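UDP-galactopyranose mutase (Deinococcus radiodurans, PDB 3HDQ) probably catalyses the interconversion of UDP-galactopyranose and UDP-galactofuranose with the help of a bound FAD cofactor. Local coordinates at residues 107-112 / 310-315; 133-138 / 143-148; 292-297 / 303-308. All blocks are in the same frame, centred on the assembly; numbering follows the deposited sequence.

Interaction 1 (107-112 / 310-315); sequences YQHRVL and KHITGQ. With GDU (galactose-uridine-5'-diphosphate), chain K.
Behind the galactose end of the UDP-galactose pocket, Y107 and I312 pack against each other and form a second shell for H109, a substrate-binding residue just ahead of strand 111-115. The contact joins the loop entering that strand to the last turn of helix 309-313. The Y107 ring is sandwiched: I312 CA lies over one face, 4.0 Å from the ring centroid and 21° off its normal, giving a CH-pi contact, while the backbone N of H109 sits over the opposite face toward the rim. With CG turned anti to the backbone nitrogen (chi1 173°), the ring reaches the helix and carries its hydroxyl past the isoleucine, OH lying 3.4 Å from I312 CG1. CE1 of Y107 meets the H311 carbonyl oxygen obliquely; that oxygen also accepts a hydrogen bond from R105. H311 CB lies at the fringe, 4.3 Å from Y107 OH, while H311 NE2 is bound to the L290 carbonyl.

The hydroxyl also turns toward the pocket, and Y107 OH and H109 ND1 share a hydrogen bond of 2.7 Å. Held through one nitrogen, the imidazole meets the sugar through the other, while I86 and T294 also touch it. A phenylalanine in place of Y107 would keep the ring packing, but ND1 would probably lose its mate and the imidazole would be freer to turn from the substrate. The chain of contacts ends at H109 NE2, hydrogen-bonded to GDU O6' at 3.2 Å, with the sugar oxygen at the edge of the imidazole, near its plane.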
loop_
_atom_site.group_PDB
_atom_site.type_symbol
_atom_site.label_atom_id
_atom_site.label_comp_id
_atom_site.label_asym_id
_atom_site.label_seq_id
_atom_site.Cartn_x
_atom_site.Cartn_y
_atom_site.Cartn_z
ATOM N N TYR A 107 22.392 8.760 0.961
ATOM C CA TYR A 107 22.908 7.432 1.251
ATOM C C TYR A 107 23.844 6.965 0.143
ATOM O O TYR A 107 23.502 6.996 -1.035
ATOM C CB TYR A 107 21.761 6.443 1.414
ATOM C CG TYR A 107 22.174 4.994 1.556
ATOM C CD1 TYR A 107 22.767 4.527 2.724
ATOM C CD2 TYR A 107 21.939 4.083 0.531
ATOM C CE1 TYR A 107 23.127 3.200 2.857
ATOM C CE2 TYR A 107 22.288 2.754 0.655
ATOM C CZ TYR A 107 22.880 2.311 1.822
ATOM O OH TYR A 107 23.228 0.982 1.949
ATOM N N GLN A 108 25.037 6.551 0.543
ATOM C CA GLN A 108 26.005 5.992 -0.378
ATOM C C GLN A 108 26.244 4.544 0.044
ATOM O O GLN A 108 26.870 4.281 1.073
ATOM C CB GLN A 108 27.282 6.833 -0.366
ATOM C CG GLN A 108 27.035 8.306 -0.655
ATOM C CD GLN A 108 28.295 9.165 -0.558
ATOM O OE1 GLN A 108 29.105 8.997 0.358
ATOM N NE2 GLN A 108 28.457 10.104 -1.503
ATOM N N HIS A 109 25.688 3.621 -0.743
ATOM C CA HIS A 109 25.690 2.178 -0.479
ATOM C C HIS A 109 27.114 1.623 -0.466
ATOM O O HIS A 109 27.949 2.020 -1.267
ATOM C CB HIS A 109 24.856 1.500 -1.585
ATOM C CG HIS A 109 24.571 0.039 -1.376
ATOM N ND1 HIS A 109 23.929 -0.452 -0.261
ATOM C CD2 HIS A 109 24.768 -1.028 -2.192
ATOM C CE1 HIS A 109 23.775 -1.762 -0.378
ATOM N NE2 HIS A 109 24.271 -2.135 -1.547
ATOM N N ARG A 110 27.381 0.701 0.449
ATOM C CA ARG A 110 28.681 0.055 0.524
ATOM C C ARG A 110 28.502 -1.443 0.651
ATOM O O ARG A 110 27.678 -1.923 1.433
ATOM C CB ARG A 110 29.509 0.597 1.688
ATOM C CG ARG A 110 29.986 2.023 1.450
ATOM C CD ARG A 110 30.677 2.585 2.666
ATOM N NE ARG A 110 31.445 3.786 2.363
ATOM C CZ ARG A 110 31.001 5.029 2.499
ATOM N NH1 ARG A 110 29.766 5.259 2.910
ATOM N NH2 ARG A 110 31.795 6.047 2.205
ATOM N N VAL A 111 29.271 -2.173 -0.148
ATOM C CA VAL A 111 29.170 -3.618 -0.203
ATOM C C VAL A 111 30.491 -4.257 0.218
ATOM O O VAL A 111 31.572 -3.775 -0.138
ATOM C CB VAL A 111 28.802 -4.080 -1.624
ATOM C CG1 VAL A 111 28.639 -5.613 -1.677
ATOM C CG2 VAL A 111 27.544 -3.338 -2.123
ATOM N N LEU A 112 30.394 -5.332 0.989
ATOM C CA LEU A 112 31.561 -6.102 1.372
ATOM C C LEU A 112 31.468 -7.493 0.756
ATOM O O LEU A 112 30.400 -8.099 0.738
ATOM C CB LEU A 112 31.660 -6.195 2.894
ATOM C CG LEU A 112 32.616 -5.322 3.716
ATOM C CD1 LEU A 112 33.004 -4.032 3.033
ATOM C CD2 LEU A 112 32.001 -5.037 5.090
ATOM N N LYS A 310 17.590 -1.680 6.914
ATOM C CA LYS A 310 17.733 -0.495 7.760
ATOM C C LYS A 310 18.974 0.324 7.387
ATOM O O LYS A 310 18.980 1.545 7.552
ATOM C CB LYS A 310 17.736 -0.857 9.247
ATOM C CG LYS A 310 16.360 -1.209 9.812
ATOM C CD LYS A 310 16.486 -1.968 11.141
ATOM C CE LYS A 310 16.913 -1.062 12.291
ATOM N NZ LYS A 310 17.121 -1.839 13.550
ATOM N N HIS A 311 20.010 -0.334 6.866
ATOM C CA HIS A 311 21.182 0.401 6.391
ATOM C C HIS A 311 20.752 1.306 5.239
ATOM O O HIS A 311 21.236 2.427 5.092
ATOM C CB HIS A 311 22.281 -0.546 5.882
ATOM C CG HIS A 311 23.025 -1.280 6.957
ATOM N ND1 HIS A 311 24.089 -0.726 7.639
ATOM C CD2 HIS A 311 22.886 -2.539 7.438
ATOM C CE1 HIS A 311 24.560 -1.607 8.505
ATOM N NE2 HIS A 311 23.845 -2.712 8.405
ATOM N N ILE A 312 19.847 0.792 4.411
ATOM C CA ILE A 312 19.476 1.462 3.172
ATOM C C ILE A 312 18.388 2.516 3.390
ATOM O O ILE A 312 18.446 3.602 2.821
ATOM C CB ILE A 312 19.035 0.437 2.103
ATOM C CG1 ILE A 312 20.167 -0.569 1.834
ATOM C CG2 ILE A 312 18.635 1.149 0.833
ATOM C CD1 ILE A 312 19.695 -1.983 1.389
ATOM N N THR A 313 17.415 2.201 4.236
ATOM C CA THR A 313 16.302 3.112 4.492
ATOM C C THR A 313 16.601 4.130 5.589
ATOM O O THR A 313 15.965 5.173 5.664
ATOM C CB THR A 313 15.041 2.339 4.928
ATOM O OG1 THR A 313 15.287 1.710 6.192
ATOM C CG2 THR A 313 14.684 1.274 3.893
ATOM N N GLY A 314 17.562 3.822 6.446
ATOM C CA GLY A 314 17.784 4.641 7.624
ATOM C C GLY A 314 16.699 4.482 8.689
ATOM O O GLY A 314 16.719 5.181 9.685
ATOM N N GLN A 315 15.745 3.573 8.487
ATOM C CA GLN A 315 14.695 3.356 9.485
ATOM C C GLN A 315 15.259 2.997 10.860
ATOM O O GLN A 315 16.217 2.235 10.967
ATOM C CB GLN A 315 13.726 2.250 9.045
ATOM C CG GLN A 315 12.530 2.068 9.977
ATOM C CD GLN A 315 11.658 0.879 9.614
ATOM O OE1 GLN A 315 12.034 0.031 8.795
ATOM N NE2 GLN A 315 10.477 0.810 10.229
HETATM N N1 GDU K . 29.950 -9.328 -9.819
HETATM C C2 GDU K . 30.670 -10.138 -9.196
HETATM N N3 GDU K . 31.080 -10.288 -8.009
HETATM C C4 GDU K . 30.623 -9.340 -7.172
HETATM C C5 GDU K . 29.744 -8.286 -7.732
HETATM C C6 GDU K . 29.436 -8.330 -9.043
HETATM O O2 GDU K . 31.148 -11.174 -10.042
HETATM O O4 GDU K . 30.902 -9.362 -5.975
HETATM C C1D GDU K . 29.627 -9.435 -11.213
HETATM C C2D GDU K . 28.493 -10.401 -11.632
HETATM O O2D GDU K . 28.651 -10.884 -12.960
HETATM C C3D GDU K . 27.288 -9.495 -11.487
HETATM C C4D GDU K . 27.843 -8.253 -12.182
HETATM O O4D GDU K . 29.223 -8.188 -11.811
HETATM O O3D GDU K . 26.144 -10.049 -12.130
HETATM C C5D GDU K . 27.020 -6.980 -12.049
HETATM O O5D GDU K . 27.042 -6.697 -10.638
HETATM P PA GDU K . 25.832 -5.969 -9.892
HETATM O O1A GDU K . 26.312 -5.551 -8.545
HETATM O O2A GDU K . 25.475 -4.772 -10.671
HETATM O O3A GDU K . 24.629 -6.982 -9.666
HETATM P PB GDU K . 23.125 -6.508 -9.539
HETATM O O1B GDU K . 22.426 -7.806 -9.379
HETATM O O2B GDU K . 22.528 -5.833 -10.718
HETATM O O3B GDU K . 22.825 -5.666 -8.204
HETATM C "C1'" GDU K . 21.751 -4.791 -7.806
HETATM C "C2'" GDU K . 22.031 -3.374 -8.349
HETATM C "C3'" GDU K . 23.496 -3.057 -7.969
HETATM C "C4'" GDU K . 23.561 -2.903 -6.419
HETATM C "C5'" GDU K . 22.942 -4.173 -5.770
HETATM C "C6'" GDU K . 22.681 -4.025 -4.244
HETATM O "O2'" GDU K . 21.763 -3.283 -9.760
HETATM O "O3'" GDU K . 23.916 -1.864 -8.668
HETATM O "O4'" GDU K . 22.828 -1.713 -6.059
HETATM O "O5'" GDU K . 21.746 -4.758 -6.357
HETATM O "O6'" GDU K . 23.721 -4.631 -3.440
#

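Interaction 2 (133-138 / 143-148); sequences YGLNLT and EEFFAS
F145 meets three side chains, one after another along its length, in a purely apolar contact without a hydrogen bond between the two segments: Y133 at the end of helix 126-133, and L135 and L137 of the loop after it. At the root, L137 CD1 sits 3.8 Å from F145 CB and almost as close to CG, the two side chains crossing at about a right angle. Farther out, L135 CD1 approaches the ring atom F145 CE1 at 4.3 Å. At the far end Y133 CE2 comes within 4.1 Å of F145 CZ, the rings meeting obliquely. F145 spans this row because its CG stands anti to the backbone nitrogen (chi1 175°), which carries the ring from the helix toward the loop.

The next shell holds the backbone and the Y133 hydroxyl around the contact. That hydroxyl is hydrogen-bonded to D170 OD1 of helix 159-184, and the L137 amide to the side chain of N130 in helix 126-133. G134, with positive phi, lets the chain leave helix 126-133, and T138 serves as the N-cap of the next helix: its amide is bound by Q141 OE1, while its hydroxyl makes a weak bond to the F140 amide. One turn past the phenylalanine, S148 OG donates to F145 O at 2.8 Å.

At the protein surface, helices 126-133 and 139-149, joined by the loop, pack so that F145 also touches V129 of the former, while the next residue, F146, packs on V129 as well and on V167 and L171 of helix 159-184.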
loop_
_atom_site.group_PDB
_atom_site.type_symbol
_atom_site.label_atom_id
_atom_site.label_comp_id
_atom_site.label_asym_id
_atom_site.label_seq_id
_atom_site.Cartn_x
_atom_site.Cartn_y
_atom_site.Cartn_z
ATOM N N TYR A 133 46.175 -9.822 0.659
ATOM C CA TYR A 133 47.497 -10.441 0.513
ATOM C C TYR A 133 48.484 -10.038 1.613
ATOM O O TYR A 133 49.625 -10.509 1.640
ATOM C CB TYR A 133 48.109 -10.082 -0.840
ATOM C CG TYR A 133 47.352 -10.587 -2.047
ATOM C CD1 TYR A 133 47.066 -11.944 -2.199
ATOM C CD2 TYR A 133 46.951 -9.714 -3.056
ATOM C CE1 TYR A 133 46.372 -12.417 -3.313
ATOM C CE2 TYR A 133 46.257 -10.182 -4.175
ATOM C CZ TYR A 133 45.978 -11.531 -4.294
ATOM O OH TYR A 133 45.312 -12.001 -5.391
ATOM N N GLY A 134 48.046 -9.159 2.511
ATOM C CA GLY A 134 48.914 -8.631 3.549
ATOM C C GLY A 134 49.963 -7.661 3.023
ATOM O O GLY A 134 51.076 -7.609 3.545
ATOM N N LEU A 135 49.620 -6.891 1.992
ATOM C CA LEU A 135 50.567 -5.939 1.404
ATOM C C LEU A 135 50.429 -4.544 2.004
ATOM O O LEU A 135 49.543 -4.291 2.815
ATOM C CB LEU A 135 50.394 -5.852 -0.118
ATOM C CG LEU A 135 50.592 -7.121 -0.948
ATOM C CD1 LEU A 135 50.094 -6.922 -2.380
ATOM C CD2 LEU A 135 52.046 -7.561 -0.948
ATOM N N ASN A 136 51.305 -3.637 1.582
ATOM C CA ASN A 136 51.214 -2.240 1.987
ATOM C C ASN A 136 51.428 -1.307 0.816
ATOM O O ASN A 136 52.122 -0.298 0.930
ATOM C CB ASN A 136 52.235 -1.916 3.081
ATOM C CG ASN A 136 51.905 -2.579 4.395
ATOM O OD1 ASN A 136 51.359 -1.946 5.296
ATOM N ND2 ASN A 136 52.230 -3.863 4.513
ATOM N N LEU A 137 50.841 -1.643 -0.321
ATOM C CA LEU A 137 50.977 -0.779 -1.477
ATOM C C LEU A 137 50.327 0.576 -1.235
ATOM O O LEU A 137 49.313 0.681 -0.544
ATOM C CB LEU A 137 50.353 -1.438 -2.705
ATOM C CG LEU A 137 50.775 -2.890 -2.881
ATOM C CD1 LEU A 137 50.169 -3.470 -4.153
ATOM C CD2 LEU A 137 52.294 -2.982 -2.905
ATOM N N THR A 138 50.935 1.609 -1.800
ATOM C CA THR A 138 50.274 2.888 -1.963
ATOM C C THR A 138 49.448 2.784 -3.238
ATOM O O THR A 138 49.557 1.804 -3.972
ATOM C CB THR A 138 51.296 4.011 -2.188
ATOM O OG1 THR A 138 51.839 3.892 -3.509
ATOM C CG2 THR A 138 52.429 3.934 -1.163
ATOM N N GLU A 143 48.624 0.141 -8.925
ATOM C CA GLU A 143 48.479 0.192 -10.373
ATOM C C GLU A 143 49.549 -0.662 -11.043
ATOM O O GLU A 143 49.268 -1.459 -11.949
ATOM C CB GLU A 143 48.578 1.623 -10.875
ATOM C CG GLU A 143 48.260 1.750 -12.343
ATOM C CD GLU A 143 47.500 3.015 -12.651
ATOM O OE1 GLU A 143 48.051 4.110 -12.411
ATOM O OE2 GLU A 143 46.346 2.914 -13.124
ATOM N N GLU A 144 50.782 -0.499 -10.584
ATOM C CA GLU A 144 51.890 -1.262 -11.135
ATOM C C GLU A 144 51.671 -2.742 -10.832
ATOM O O GLU A 144 51.863 -3.605 -11.691
ATOM C CB GLU A 144 53.212 -0.746 -10.566
ATOM C CG GLU A 144 53.200 0.775 -10.369
ATOM C CD GLU A 144 54.564 1.359 -10.028
ATOM O OE1 GLU A 144 55.421 1.447 -10.941
ATOM O OE2 GLU A 144 54.767 1.750 -8.853
ATOM N N PHE A 145 51.241 -3.024 -9.608
ATOM C CA PHE A 145 50.879 -4.379 -9.220
ATOM C C PHE A 145 49.840 -4.978 -10.169
ATOM O O PHE A 145 50.034 -6.081 -10.672
ATOM C CB PHE A 145 50.355 -4.414 -7.782
ATOM C CG PHE A 145 49.846 -5.763 -7.361
ATOM C CD1 PHE A 145 50.724 -6.741 -6.936
ATOM C CD2 PHE A 145 48.492 -6.057 -7.411
ATOM C CE1 PHE A 145 50.269 -7.982 -6.555
ATOM C CE2 PHE A 145 48.027 -7.298 -7.033
ATOM C CZ PHE A 145 48.915 -8.264 -6.597
ATOM N N PHE A 146 48.742 -4.258 -10.404
ATOM C CA PHE A 146 47.696 -4.730 -11.330
ATOM C C PHE A 146 48.282 -5.007 -12.722
ATOM O O PHE A 146 48.022 -6.054 -13.325
ATOM C CB PHE A 146 46.544 -3.719 -11.446
ATOM C CG PHE A 146 45.569 -3.753 -10.292
ATOM C CD1 PHE A 146 45.346 -4.926 -9.579
ATOM C CD2 PHE A 146 44.849 -2.615 -9.941
ATOM C CE1 PHE A 146 44.443 -4.957 -8.525
ATOM C CE2 PHE A 146 43.932 -2.643 -8.890
ATOM C CZ PHE A 146 43.737 -3.815 -8.182
ATOM N N ALA A 147 49.071 -4.056 -13.217
ATOM C CA ALA A 147 49.780 -4.200 -14.483
ATOM C C ALA A 147 50.567 -5.508 -14.550
ATOM O O ALA A 147 50.599 -6.173 -15.584
ATOM C CB ALA A 147 50.710 -3.006 -14.701
ATOM N N SER A 148 51.177 -5.883 -13.429
ATOM C CA SER A 148 52.057 -7.050 -13.383
ATOM C C SER A 148 51.334 -8.405 -13.344
ATOM O O SER A 148 51.960 -9.439 -13.576
ATOM C CB SER A 148 53.011 -6.947 -12.187
ATOM O OG SER A 148 52.453 -7.545 -11.020
#

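Interaction 3 (292-297 / 303-308); sequences TGTVNY and YTRVSE. With GDU (galactose-uridine-5'-diphosphate), chain K.
T294 and S307 face each other across a beta hairpin, strands 294-296 and 305-308, one face of which forms part of the substrate pocket. The strands run antiparallel at 172°, and V295 and V306 form the hydrogen-bonded pair: V295 N gives to V306 O at 3.0 Å and V306 N returns to V295 O at 3.1 Å. On either side, E308 N is satisfied by G293 O and Y297 N by T304 O.

T294, N296, R305 and S307 share the pocket face. T294 OG1 and S307 OG are hydrogen-bonded at 2.7 Å, and the threonine hydroxyl has a weak second bond to GDU O6'. N296 uses both ends of its amide: ND2 donates to the uracil oxygen GDU O4 at 3.1 Å, while OD1 accepts from a water that also binds R305 NH1 and GDU O6'. R305, its chain extended from CG to NE, directs NH1 at GDU O3B, the oxygen linking phosphate to galactose, in a straight bond of 2.9 Å (167°) within the guanidinium plane. Weaker bonds run from NH2 to O3B and O1B. NE is engaged by E325 in a salt bridge, consistent with a fixed orientation of the guanidinium group.

Beyond the strand ends the Y303 ring points its edge at the face of Y297, offset, with planes at 85°. A second water bridges their phenols, 3.0 Å from Y303 OH and more weakly held by Y297 OH.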
loop_
_atom_site.group_PDB
_atom_site.type_symbol
_atom_site.label_atom_id
_atom_site.label_comp_id
_atom_site.label_asym_id
_atom_site.label_seq_id
_atom_site.Cartn_x
_atom_site.Cartn_y
_atom_site.Cartn_z
ATOM N N THR A 292 27.359 -3.710 6.770
ATOM C CA THR A 292 26.962 -2.740 5.725
ATOM C C THR A 292 25.636 -3.150 5.130
ATOM O O THR A 292 25.070 -4.166 5.521
ATOM C CB THR A 292 27.912 -2.694 4.501
ATOM O OG1 THR A 292 28.368 -4.022 4.198
ATOM C CG2 THR A 292 29.075 -1.793 4.723
ATOM N N GLY A 293 25.183 -2.390 4.131
ATOM C CA GLY A 293 23.940 -2.682 3.433
ATOM C C GLY A 293 23.854 -4.070 2.826
ATOM O O GLY A 293 22.840 -4.752 2.959
ATOM N N THR A 294 24.932 -4.500 2.174
ATOM C CA THR A 294 24.942 -5.788 1.496
ATOM C C THR A 294 26.287 -6.489 1.643
ATOM O O THR A 294 27.346 -5.872 1.478
ATOM C CB THR A 294 24.632 -5.610 -0.015
ATOM O OG1 THR A 294 23.341 -5.010 -0.177
ATOM C CG2 THR A 294 24.663 -6.946 -0.747
ATOM N N VAL A 295 26.242 -7.783 1.952
ATOM C CA VAL A 295 27.424 -8.626 1.911
ATOM C C VAL A 295 27.295 -9.602 0.743
ATOM O O VAL A 295 26.309 -10.347 0.678
ATOM C CB VAL A 295 27.589 -9.463 3.208
ATOM C CG1 VAL A 295 28.762 -10.418 3.065
ATOM C CG2 VAL A 295 27.772 -8.579 4.416
ATOM N N ASN A 296 28.278 -9.603 -0.165
ATOM C CA ASN A 296 28.299 -10.550 -1.296
ATOM C C ASN A 296 29.022 -11.845 -0.948
ATOM O O ASN A 296 29.948 -11.844 -0.139
ATOM C CB ASN A 296 28.944 -9.935 -2.552
ATOM C CG ASN A 296 28.058 -8.899 -3.230
ATOM O OD1 ASN A 296 26.921 -8.655 -2.810
ATOM N ND2 ASN A 296 28.578 -8.276 -4.282
ATOM N N TYR A 297 28.614 -12.946 -1.577
ATOM C CA TYR A 297 29.234 -14.248 -1.337
ATOM C C TYR A 297 29.671 -14.921 -2.632
ATOM O O TYR A 297 28.976 -15.784 -3.147
ATOM C CB TYR A 297 28.280 -15.162 -0.569
ATOM C CG TYR A 297 28.087 -14.739 0.867
ATOM C CD1 TYR A 297 27.007 -13.953 1.241
ATOM C CD2 TYR A 297 28.999 -15.116 1.854
ATOM C CE1 TYR A 297 26.831 -13.558 2.562
ATOM C CE2 TYR A 297 28.827 -14.725 3.182
ATOM C CZ TYR A 297 27.740 -13.950 3.525
ATOM O OH TYR A 297 27.565 -13.555 4.831
ATOM N N TYR A 303 23.144 -18.752 -1.957
ATOM C CA TYR A 303 22.760 -17.359 -2.226
ATOM C C TYR A 303 23.933 -16.490 -2.663
ATOM O O TYR A 303 25.082 -16.738 -2.309
ATOM C CB TYR A 303 22.040 -16.715 -1.029
ATOM C CG TYR A 303 22.629 -17.029 0.333
ATOM C CD1 TYR A 303 23.675 -16.267 0.857
ATOM C CD2 TYR A 303 22.133 -18.083 1.097
ATOM C CE1 TYR A 303 24.207 -16.555 2.107
ATOM C CE2 TYR A 303 22.663 -18.379 2.348
ATOM C CZ TYR A 303 23.695 -17.610 2.846
ATOM O OH TYR A 303 24.219 -17.899 4.086
ATOM N N THR A 304 23.624 -15.462 -3.441
ATOM C CA THR A 304 24.630 -14.529 -3.918
ATOM C C THR A 304 24.939 -13.458 -2.880
ATOM O O THR A 304 26.079 -13.027 -2.765
ATOM C CB THR A 304 24.171 -13.830 -5.210
ATOM O OG1 THR A 304 22.808 -13.413 -5.062
ATOM C CG2 THR A 304 24.297 -14.769 -6.411
ATOM N N ARG A 305 23.920 -13.019 -2.141
ATOM C CA ARG A 305 24.097 -11.931 -1.185
ATOM C C ARG A 305 22.987 -11.844 -0.132
ATOM O O ARG A 305 21.912 -12.433 -0.292
ATOM C CB ARG A 305 24.236 -10.592 -1.916
ATOM C CG ARG A 305 23.098 -10.292 -2.854
ATOM C CD ARG A 305 23.265 -8.966 -3.580
ATOM N NE ARG A 305 22.154 -8.796 -4.510
ATOM C CZ ARG A 305 22.169 -8.032 -5.595
ATOM N NH1 ARG A 305 23.250 -7.324 -5.919
ATOM N NH2 ARG A 305 21.091 -7.984 -6.366
ATOM N N VAL A 306 23.284 -11.122 0.947
ATOM C CA VAL A 306 22.319 -10.762 1.980
ATOM C C VAL A 306 22.330 -9.263 2.109
ATOM O O VAL A 306 23.396 -8.655 2.168
ATOM C CB VAL A 306 22.736 -11.231 3.387
ATOM C CG1 VAL A 306 21.499 -11.574 4.228
ATOM C CG2 VAL A 306 23.725 -12.352 3.329
ATOM N N SER A 307 21.150 -8.672 2.212
ATOM C CA SER A 307 21.038 -7.239 2.394
ATOM C C SER A 307 20.200 -6.935 3.625
ATOM O O SER A 307 19.292 -7.703 3.977
ATOM C CB SER A 307 20.448 -6.580 1.147
ATOM O OG SER A 307 21.286 -6.818 0.030
ATOM N N GLU A 308 20.518 -5.819 4.281
ATOM C CA GLU A 308 19.838 -5.419 5.518
ATOM C C GLU A 308 19.243 -4.036 5.330
ATOM O O GLU A 308 19.962 -3.041 5.249
ATOM C CB GLU A 308 20.805 -5.421 6.705
ATOM C CG GLU A 308 20.145 -5.136 8.042
ATOM C CD GLU A 308 21.114 -5.256 9.209
ATOM O OE1 GLU A 308 20.645 -5.337 10.366
ATOM O OE2 GLU A 308 22.341 -5.264 8.965
HETATM N N1 GDU K . 29.950 -9.328 -9.819
HETATM C C2 GDU K . 30.670 -10.138 -9.196
HETATM N N3 GDU K . 31.080 -10.288 -8.009
HETATM C C4 GDU K . 30.623 -9.340 -7.172
HETATM C C5 GDU K . 29.744 -8.286 -7.732
HETATM C C6 GDU K . 29.436 -8.330 -9.043
HETATM O O2 GDU K . 31.148 -11.174 -10.042
HETATM O O4 GDU K . 30.902 -9.362 -5.975
HETATM C C1D GDU K . 29.627 -9.435 -11.213
HETATM C C2D GDU K . 28.493 -10.401 -11.632
HETATM O O2D GDU K . 28.651 -10.884 -12.960
HETATM C C3D GDU K . 27.288 -9.495 -11.487
HETATM C C4D GDU K . 27.843 -8.253 -12.182
HETATM O O4D GDU K . 29.223 -8.188 -11.811
HETATM O O3D GDU K . 26.144 -10.049 -12.130
HETATM C C5D GDU K . 27.020 -6.980 -12.049
HETATM O O5D GDU K . 27.042 -6.697 -10.638
HETATM P PA GDU K . 25.832 -5.969 -9.892
HETATM O O1A GDU K . 26.312 -5.551 -8.545
HETATM O O2A GDU K . 25.475 -4.772 -10.671
HETATM O O3A GDU K . 24.629 -6.982 -9.666
HETATM P PB GDU K . 23.125 -6.508 -9.539
HETATM O O1B GDU K . 22.426 -7.806 -9.379
HETATM O O2B GDU K . 22.528 -5.833 -10.718
HETATM O O3B GDU K . 22.825 -5.666 -8.204
HETATM C "C1'" GDU K . 21.751 -4.791 -7.806
HETATM C "C2'" GDU K . 22.031 -3.374 -8.349
HETATM C "C3'" GDU K . 23.496 -3.057 -7.969
HETATM C "C4'" GDU K . 23.561 -2.903 -6.419
HETATM C "C5'" GDU K . 22.942 -4.173 -5.770
HETATM C "C6'" GDU K . 22.681 -4.025 -4.244
HETATM O "O2'" GDU K . 21.763 -3.283 -9.760
HETATM O "O3'" GDU K . 23.916 -1.864 -8.668
HETATM O "O4'" GDU K . 22.828 -1.713 -6.059
HETATM O "O5'" GDU K . 21.746 -4.758 -6.357
HETATM O "O6'" GDU K . 23.721 -4.631 -3.440
HETATM O O HOH W 1 25.664 -6.509 -4.123
HETATM O O HOH W 2 25.919 -15.865 5.385
#

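How the interactions relate
Interactions 1 and 3 form one neighbourhood, their centres about 11 Å apart. Strand 111-115 lies beside strand 294-296 in the mixed sheet, L112 pairing through its backbone with T294 and N296, and strand 305-308 runs on into helix 309-313. Both contacts reach the bound substrate, so H109 and the hairpin residues T294, N296 and R305, far apart in sequence, meet at the same ligand. Interaction 2 stands off in the helical part, its centre about 29 Å from that of interaction 1 and 27 Å from that of interaction 3. Along the chain, interactions 2 and 3 follow in series, both within the loop that interaction 1 closes.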